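Local coordinates for telomere length regulator taz1 (Schizosaccharomyces pombe, PDB 4ZMI), which binds double-stranded telomeric DNA and regulates telomere length and function, and is represented here by its helical domain, at residues T75-Y80 with V124-L129; L98-F103 with E227-R232; L148-F153 with G201-S206. All blocks are in the same frame, centred on the assembly; numbering follows the deposited sequence.

Contact 1: T75-Y80 with V124-L129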
# COMPACT_ATOMS: atom_id res chain seq x y z
N THR A 75 5.74 -0.52 4.91
CA THR A 75 5.68 0.66 4.06
C THR A 75 5.51 1.89 4.95
O THR A 75 5.56 1.81 6.17
CB THR A 75 4.49 0.55 3.09
OG1 THR A 75 4.48 1.68 2.22
CG2 THR A 75 3.22 0.55 3.87
N ILE A 76 5.32 3.03 4.31
CA ILE A 76 5.26 4.31 4.99
C ILE A 76 3.83 4.74 5.23
O ILE A 76 2.99 4.61 4.34
CB ILE A 76 5.88 5.39 4.11
CG1 ILE A 76 7.34 5.07 3.81
CG2 ILE A 76 5.71 6.75 4.77
CD1 ILE A 76 8.21 5.01 5.04
N PHE A 77 3.55 5.27 6.41
CA PHE A 77 2.21 5.70 6.74
C PHE A 77 2.07 7.18 6.93
O PHE A 77 2.43 7.72 7.98
CB PHE A 77 1.71 4.93 7.95
CG PHE A 77 1.49 3.49 7.65
CD1 PHE A 77 2.53 2.59 7.74
CD2 PHE A 77 0.26 3.06 7.18
CE1 PHE A 77 2.33 1.26 7.44
CE2 PHE A 77 0.03 1.74 6.87
CZ PHE A 77 1.08 0.82 6.99
N PHE A 78 1.50 7.82 5.92
CA PHE A 78 1.35 9.26 5.94
C PHE A 78 0.35 9.71 6.99
O PHE A 78 0.50 10.78 7.59
CB PHE A 78 1.02 9.80 4.54
CG PHE A 78 2.18 9.69 3.58
CD1 PHE A 78 2.24 8.66 2.67
CD2 PHE A 78 3.22 10.60 3.63
CE1 PHE A 78 3.31 8.54 1.81
CE2 PHE A 78 4.29 10.49 2.77
CZ PHE A 78 4.33 9.46 1.86
N SER A 79 -0.65 8.88 7.26
CA SER A 79 -1.56 9.21 8.35
C SER A 79 -0.82 9.23 9.68
O SER A 79 -1.10 10.04 10.54
CB SER A 79 -2.73 8.24 8.43
OG SER A 79 -2.29 6.92 8.69
N TYR A 80 0.13 8.32 9.85
CA TYR A 80 0.86 8.22 11.10
C TYR A 80 1.80 9.42 11.25
O TYR A 80 1.80 10.09 12.27
CB TYR A 80 1.65 6.92 11.11
CG TYR A 80 2.40 6.61 12.37
CD1 TYR A 80 1.89 5.72 13.29
CD2 TYR A 80 3.63 7.18 12.61
CE1 TYR A 80 2.58 5.41 14.44
CE2 TYR A 80 4.34 6.89 13.78
CZ TYR A 80 3.80 6.00 14.68
OH TYR A 80 4.50 5.69 15.81
N VAL A 124 -3.50 1.64 0.43
CA VAL A 124 -4.88 2.05 0.19
C VAL A 124 -5.58 2.56 1.48
O VAL A 124 -6.21 3.61 1.46
CB VAL A 124 -5.72 0.91 -0.44
CG1 VAL A 124 -7.18 1.34 -0.61
CG2 VAL A 124 -5.13 0.49 -1.77
N LEU A 125 -5.47 1.82 2.59
CA LEU A 125 -6.09 2.24 3.85
C LEU A 125 -5.47 3.54 4.33
O LEU A 125 -6.16 4.40 4.85
CB LEU A 125 -5.97 1.17 4.94
CG LEU A 125 -6.90 -0.05 4.78
CD1 LEU A 125 -6.37 -1.19 5.62
CD2 LEU A 125 -8.34 0.24 5.18
N ASP A 126 -4.15 3.67 4.16
CA ASP A 126 -3.47 4.89 4.60
C ASP A 126 -4.01 6.08 3.83
O ASP A 126 -4.34 7.10 4.42
CB ASP A 126 -1.97 4.78 4.40
CG ASP A 126 -1.22 5.99 4.94
OD1 ASP A 126 -1.45 6.37 6.11
OD2 ASP A 126 -0.40 6.56 4.18
N ALA A 127 -4.13 5.93 2.52
CA ALA A 127 -4.75 6.96 1.68
C ALA A 127 -6.15 7.26 2.17
O ALA A 127 -6.52 8.42 2.32
CB ALA A 127 -4.78 6.52 0.22
N LEU A 128 -6.92 6.22 2.43
CA LEU A 128 -8.28 6.44 2.91
C LEU A 128 -8.33 7.16 4.25
O LEU A 128 -9.30 7.86 4.54
CB LEU A 128 -9.03 5.11 3.01
CG LEU A 128 -9.41 4.41 1.71
CD1 LEU A 128 -10.18 3.13 2.01
CD2 LEU A 128 -10.25 5.34 0.83
N LEU A 129 -7.31 6.97 5.07
CA LEU A 129 -7.29 7.56 6.41
C LEU A 129 -6.78 8.99 6.34
O LEU A 129 -7.10 9.81 7.18
CB LEU A 129 -6.40 6.75 7.35
CG LEU A 129 -6.99 5.43 7.83
CD1 LEU A 129 -5.88 4.51 8.30
CD2 LEU A 129 -7.97 5.67 8.94
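Asp126 reaches out of helix 118-130 and places its carboxylate against the start of helix 78-83, where Phe78 and Ser79 receive it. Hydrogen bonds carry most of this contact, and both oxygens are used. Asp126 OD2 accepts from Phe78 N on its syn side at 2.9 Å, with the donor 25° out of the carboxylate plane. Asp126 OD1 takes two donors: the N-H of Ser79 comes to its syn lone pair, 2.9 Å from Ser79 N to OD1 and fairly straight at 162°, while the Ser79 hydroxyl meets it nearly along the C-O axis, 2.8 Å from OG to OD1. Three bonds from two successive residues hold the group against rotation. CG stands anti to the backbone N of Asp126 (chi1 -176°), which carries the carboxylate carbon out toward the helix start. The Ser79 hydroxyl also bonds to Tyr173 OH, and Tyr173 belongs to the magnesium site.

Packing without hydrogen bonds is lighter. The Phe77 ring comes up beside the aspartate, Phe77 CD2 lying 4.0 Å from Asp126 CB, with ring and carboxylate planes steeply inclined. The Phe78 ring is turned nearly flat with the carboxylate and offers it an edge, Phe78 CD1 being 3.7 Å from Asp126 OD2. On the Leu129 side, Ser79 CB rests on Leu129 CB at 4.1 Å.

All the touching residues are buried, so the carboxylate, probably ionised, has its partners away from bulk solvent; the N-terminal end of helix 78-83 would be expected to stabilise the anion further. Phe77 holds the N-cap position of that helix, yet its ring offers no acceptor. The arrangement is a helix start whose first-turn N-H groups are satisfied by a carboxylate from a distant helix, tying loop and helix together inside the all-helical TRF-family domain.

Contact 2: L98-F103 with E227-R232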
# COMPACT_ATOMS: atom_id res chain seq x y z
N LEU A 98 9.45 10.26 0.14
CA LEU A 98 8.69 9.26 0.87
C LEU A 98 7.71 8.58 -0.09
O LEU A 98 7.58 7.37 -0.08
CB LEU A 98 7.97 9.87 2.07
CG LEU A 98 8.87 10.09 3.31
CD1 LEU A 98 8.20 10.96 4.34
CD2 LEU A 98 9.32 8.78 3.95
N LYS A 99 7.04 9.38 -0.92
CA LYS A 99 6.10 8.84 -1.91
C LYS A 99 6.78 7.84 -2.82
O LYS A 99 6.18 6.84 -3.20
CB LYS A 99 5.51 9.95 -2.75
CG LYS A 99 4.82 11.02 -1.96
CD LYS A 99 3.34 10.73 -1.77
CE LYS A 99 2.68 11.91 -1.08
NZ LYS A 99 1.23 11.70 -0.90
N SER A 100 8.04 8.11 -3.17
CA SER A 100 8.78 7.19 -4.02
C SER A 100 9.01 5.85 -3.33
O SER A 100 8.78 4.80 -3.92
CB SER A 100 10.12 7.80 -4.45
OG SER A 100 9.92 8.92 -5.30
N ILE A 101 9.47 5.89 -2.08
CA ILE A 101 9.73 4.66 -1.33
C ILE A 101 8.44 3.82 -1.21
O ILE A 101 8.44 2.60 -1.40
CB ILE A 101 10.27 4.97 0.09
CG1 ILE A 101 11.58 5.75 -0.01
CG2 ILE A 101 10.48 3.70 0.88
CD1 ILE A 101 11.71 6.83 1.04
N GLN A 102 7.34 4.48 -0.90
CA GLN A 102 6.07 3.79 -0.75
C GLN A 102 5.63 3.13 -2.08
O GLN A 102 5.14 2.00 -2.09
CB GLN A 102 5.02 4.77 -0.24
CG GLN A 102 3.64 4.20 -0.07
CD GLN A 102 2.62 5.29 0.18
OE1 GLN A 102 2.32 6.08 -0.71
NE2 GLN A 102 2.09 5.34 1.40
N PHE A 103 5.84 3.84 -3.19
CA PHE A 103 5.56 3.34 -4.55
C PHE A 103 6.23 1.99 -4.73
O PHE A 103 5.59 1.00 -5.09
CB PHE A 103 6.12 4.31 -5.59
CG PHE A 103 5.40 4.28 -6.91
CD1 PHE A 103 4.72 5.40 -7.36
CD2 PHE A 103 5.43 3.14 -7.70
CE1 PHE A 103 4.06 5.38 -8.57
CE2 PHE A 103 4.77 3.12 -8.92
CZ PHE A 103 4.08 4.24 -9.35
N GLU A 227 -1.08 8.73 -8.99
CA GLU A 227 -1.91 9.81 -8.46
C GLU A 227 -1.45 10.21 -7.07
O GLU A 227 -1.28 11.39 -6.77
CB GLU A 227 -3.37 9.39 -8.33
CG GLU A 227 -4.01 8.78 -9.55
CD GLU A 227 -5.45 8.37 -9.27
OE1 GLU A 227 -6.15 9.12 -8.57
OE2 GLU A 227 -5.85 7.29 -9.75
N PHE A 228 -1.28 9.20 -6.21
CA PHE A 228 -0.80 9.39 -4.85
C PHE A 228 0.49 10.20 -4.91
O PHE A 228 0.66 11.16 -4.15
CB PHE A 228 -0.57 8.01 -4.19
CG PHE A 228 -0.59 8.01 -2.67
CD1 PHE A 228 -0.90 6.84 -1.98
CD2 PHE A 228 -0.27 9.14 -1.92
CE1 PHE A 228 -0.91 6.80 -0.59
CE2 PHE A 228 -0.27 9.10 -0.52
CZ PHE A 228 -0.59 7.93 0.14
N LYS A 229 1.37 9.86 -5.85
CA LYS A 229 2.71 10.46 -5.93
C LYS A 229 2.73 11.95 -6.30
O LYS A 229 3.74 12.62 -6.10
CB LYS A 229 3.61 9.66 -6.89
CG LYS A 229 5.11 9.78 -6.58
CD LYS A 229 5.97 8.83 -7.41
CE LYS A 229 6.19 9.32 -8.84
NZ LYS A 229 7.20 8.50 -9.56
N ASN A 230 1.63 12.47 -6.83
CA ASN A 230 1.55 13.92 -7.02
C ASN A 230 0.46 14.59 -6.17
O ASN A 230 -0.13 15.59 -6.56
CB ASN A 230 1.47 14.30 -8.51
CG ASN A 230 0.22 13.79 -9.19
OD1 ASN A 230 -0.48 12.93 -8.66
ND2 ASN A 230 -0.07 14.32 -10.38
N VAL A 231 0.21 14.02 -4.99
CA VAL A 231 -0.70 14.60 -4.01
C VAL A 231 0.08 15.03 -2.75
O VAL A 231 0.92 14.28 -2.26
CB VAL A 231 -1.79 13.59 -3.62
CG1 VAL A 231 -2.52 14.05 -2.36
CG2 VAL A 231 -2.76 13.41 -4.76
N ARG A 232 -0.19 16.23 -2.25
CA ARG A 232 0.46 16.68 -1.02
C ARG A 232 -0.25 16.13 0.22
O ARG A 232 -1.31 16.62 0.61
CB ARG A 232 0.54 18.21 -0.96
CG ARG A 232 1.96 18.73 -0.92
CD ARG A 232 2.01 20.24 -1.08
NE ARG A 232 3.39 20.73 -1.04
CZ ARG A 232 3.76 21.96 -1.39
NH1 ARG A 232 2.85 22.84 -1.81
NH2 ARG A 232 5.04 22.31 -1.32
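Lys99 reaches across to the C-terminal end of helix 214-229 and brings its ammonium to the carbonyls of Phe228 and Val231. The bond from Lys99 NZ to Val231 O is 2.9 Å long, its donor tilted 34° from the carbonyl plane; a second, weak one runs from Lys99 NZ to Phe228 O at 3.3 Å. A bend at chi2 (-91°) sets Lys99 CD beside the Phe228 ring, 3.9 Å from Phe228 CD2, and NZ arrives at the ring's edge. A positive charge here would be expected to favour this helix end. Lys99 also makes a cation-pi contact with Phe78.

Lys229 works through its aliphatic part. Lys229 CG packs on Lys99 CB at 3.9 Å, and Lys229 CD meets Phe103 CD1 at 3.7 Å, the Lys229 and Phe103 side chains crossing at about a right angle. Its ammonium continues past the contact to a salt bridge with Glu23.

The Phe228 ring is gripped from two directions: Lys99 at the edge, and over one face OE1 of the Gln102 amide, 3.3 Å from Phe228 CE1, with the amide plane tilted against the ring. The NE2 of that amide bonds to Ile76 O. An alanine in place of Phe228 would probably open a gap between Gln102 OE1, the Lys99 chain and Ile123 and Ala127, though the backbone bonds of Lys99 would remain.

The Phe228 ring also packs against those two residues of helix 118-130, while Phe103 touches Leu225 and Leu226. Helix 95-107 thus lies against the end of helix 214-229, with helix 118-130 packed on both partners.

Contact 3: L148-F153 with G201-S206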
# COMPACT_ATOMS: atom_id res chain seq x y z
N LEU A 148 -8.79 -5.53 -3.80
CA LEU A 148 -7.93 -6.25 -2.87
C LEU A 148 -8.80 -7.19 -2.06
O LEU A 148 -8.40 -8.29 -1.73
CB LEU A 148 -7.18 -5.28 -1.94
CG LEU A 148 -6.28 -4.31 -2.69
CD1 LEU A 148 -5.70 -3.27 -1.74
CD2 LEU A 148 -5.17 -5.13 -3.36
N VAL A 149 -10.01 -6.75 -1.74
CA VAL A 149 -10.91 -7.61 -0.96
C VAL A 149 -11.28 -8.87 -1.76
O VAL A 149 -11.22 -9.99 -1.22
CB VAL A 149 -12.16 -6.86 -0.46
CG1 VAL A 149 -13.12 -7.80 0.24
CG2 VAL A 149 -11.72 -5.76 0.50
N ILE A 150 -11.58 -8.69 -3.05
CA ILE A 150 -11.89 -9.83 -3.93
C ILE A 150 -10.70 -10.76 -4.00
O ILE A 150 -10.84 -11.97 -3.80
CB ILE A 150 -12.19 -9.40 -5.38
CG1 ILE A 150 -13.16 -8.23 -5.43
CG2 ILE A 150 -12.75 -10.57 -6.14
CD1 ILE A 150 -14.52 -8.58 -4.93
N ARG A 151 -9.53 -10.19 -4.28
CA ARG A 151 -8.31 -10.96 -4.44
C ARG A 151 -8.04 -11.80 -3.20
O ARG A 151 -7.73 -12.98 -3.30
CB ARG A 151 -7.11 -10.06 -4.80
CG ARG A 151 -7.25 -9.47 -6.23
CD ARG A 151 -6.01 -8.73 -6.72
NE ARG A 151 -4.87 -9.62 -6.92
CZ ARG A 151 -4.71 -10.38 -8.01
NH1 ARG A 151 -5.62 -10.37 -8.99
NH2 ARG A 151 -3.64 -11.17 -8.11
N TYR A 152 -8.21 -11.21 -2.02
CA TYR A 152 -7.98 -11.98 -0.80
C TYR A 152 -8.96 -13.14 -0.68
O TYR A 152 -8.55 -14.29 -0.62
CB TYR A 152 -8.10 -11.13 0.46
CG TYR A 152 -7.82 -11.94 1.69
CD1 TYR A 152 -6.53 -12.07 2.16
CD2 TYR A 152 -8.83 -12.57 2.38
CE1 TYR A 152 -6.25 -12.81 3.29
CE2 TYR A 152 -8.57 -13.32 3.51
CZ TYR A 152 -7.27 -13.44 3.95
OH TYR A 152 -6.96 -14.17 5.08
N PHE A 153 -10.25 -12.82 -0.63
CA PHE A 153 -11.28 -13.83 -0.35
C PHE A 153 -11.62 -14.68 -1.54
O PHE A 153 -12.53 -15.49 -1.46
CB PHE A 153 -12.57 -13.20 0.13
CG PHE A 153 -12.44 -12.49 1.41
CD1 PHE A 153 -12.62 -11.11 1.48
CD2 PHE A 153 -12.11 -13.18 2.56
CE1 PHE A 153 -12.49 -10.44 2.68
CE2 PHE A 153 -11.98 -12.51 3.77
CZ PHE A 153 -12.16 -11.14 3.82
N GLY A 201 -17.83 -7.81 4.22
CA GLY A 201 -18.86 -8.78 4.52
C GLY A 201 -19.55 -9.36 3.29
O GLY A 201 -19.76 -10.57 3.18
N ASN A 202 -19.87 -8.49 2.34
CA ASN A 202 -20.59 -8.91 1.15
C ASN A 202 -19.72 -9.70 0.18
O ASN A 202 -20.16 -10.67 -0.42
CB ASN A 202 -21.22 -7.70 0.46
CG ASN A 202 -22.21 -6.97 1.35
OD1 ASN A 202 -22.81 -7.57 2.25
ND2 ASN A 202 -22.38 -5.67 1.12
N THR A 203 -18.47 -9.28 0.04
CA THR A 203 -17.54 -9.95 -0.87
C THR A 203 -17.22 -11.40 -0.47
O THR A 203 -17.05 -12.27 -1.33
CB THR A 203 -16.25 -9.11 -1.04
OG1 THR A 203 -16.54 -7.93 -1.80
CG2 THR A 203 -15.16 -9.91 -1.74
N SER A 204 -17.17 -11.67 0.83
CA SER A 204 -16.92 -13.03 1.31
C SER A 204 -18.21 -13.84 1.44
O SER A 204 -18.18 -15.04 1.75
CB SER A 204 -16.17 -12.99 2.64
OG SER A 204 -16.78 -12.09 3.54
N ASN A 205 -19.34 -13.19 1.20
CA ASN A 205 -20.62 -13.89 1.14
C ASN A 205 -21.01 -14.23 -0.29
O ASN A 205 -21.82 -15.13 -0.52
CB ASN A 205 -21.73 -13.05 1.78
CG ASN A 205 -21.78 -13.20 3.29
OD1 ASN A 205 -21.48 -14.27 3.83
ND2 ASN A 205 -22.16 -12.13 3.98
N SER A 206 -20.44 -13.51 -1.25
CA SER A 206 -20.92 -13.58 -2.64
C SER A 206 -20.29 -14.70 -3.45
O SER A 206 -19.07 -14.80 -3.54
CB SER A 206 -20.72 -12.23 -3.35
OG SER A 206 -19.42 -12.13 -3.90
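Thr203 pushes its methyl group into the corner between Val149 and Ile150, and this is the tight half of the contact. Thr203 CG2 lies 3.5 Å from Val149 CG1 and equally 3.5 Å from Ile150 CD1. It gets there because CG2 stands anti to the backbone N of Thr203, while OG1, still beside Ile150 CD1, makes a weak bond to Thr199 O in its own helix. Val149 CG1 also touches Thr203 CB at 3.6 Å. The touching atom of Ile150 is CD1, brought nearer by chi2 (-66°); the Ile150 and Thr203 side chains cross at about a right angle.

Toward the solvent the fit slackens. Ser204, an exposed residue, lays CB over one face of the Phe153 ring in a CH-pi contact, 4.0 Å from CB to the ring centroid and 14° off the normal. Its OG is not part of this; it bonds back to Ile200 O. The opposite face of the ring is met by Tyr152 CD2, placing Phe153 between its own neighbour and the serine. Thr203 CG2 is more distant here, 4.3 Å from Phe153 CD1.

No hydrogen bond crosses between the segments. Ser206, a known phosphorylation site unmodified in this model, follows in the loop. This is ordinary helix-helix packing in the TRF-family helical domain, joining the C-terminal ends of helices 137-154 and 192-203 through methyl groups and one ring face.

In the fold
The six segments come along the chain as 75-80, 98-103, 124-129, 148-153, 201-206 and 227-232. Contacts 1 and 2 therefore interlock, their segments alternating, and their centres lie about 11 Å apart; they touch where Phe78 CZ packs on Leu98 CB at 3.7 Å. Contact 3 falls wholly within the chain spanned by contact 2, yet lies across the chain's centre from it, about 27 Å between centres. Contact 1 is the nearer of the two to contact 3, about 22 Å between centres, and reaches it through Val124 of helix 118-130 on Leu148 of helix 137-154. Together they join helices from 78-83 to 214-229 within one TRF-family helical domain.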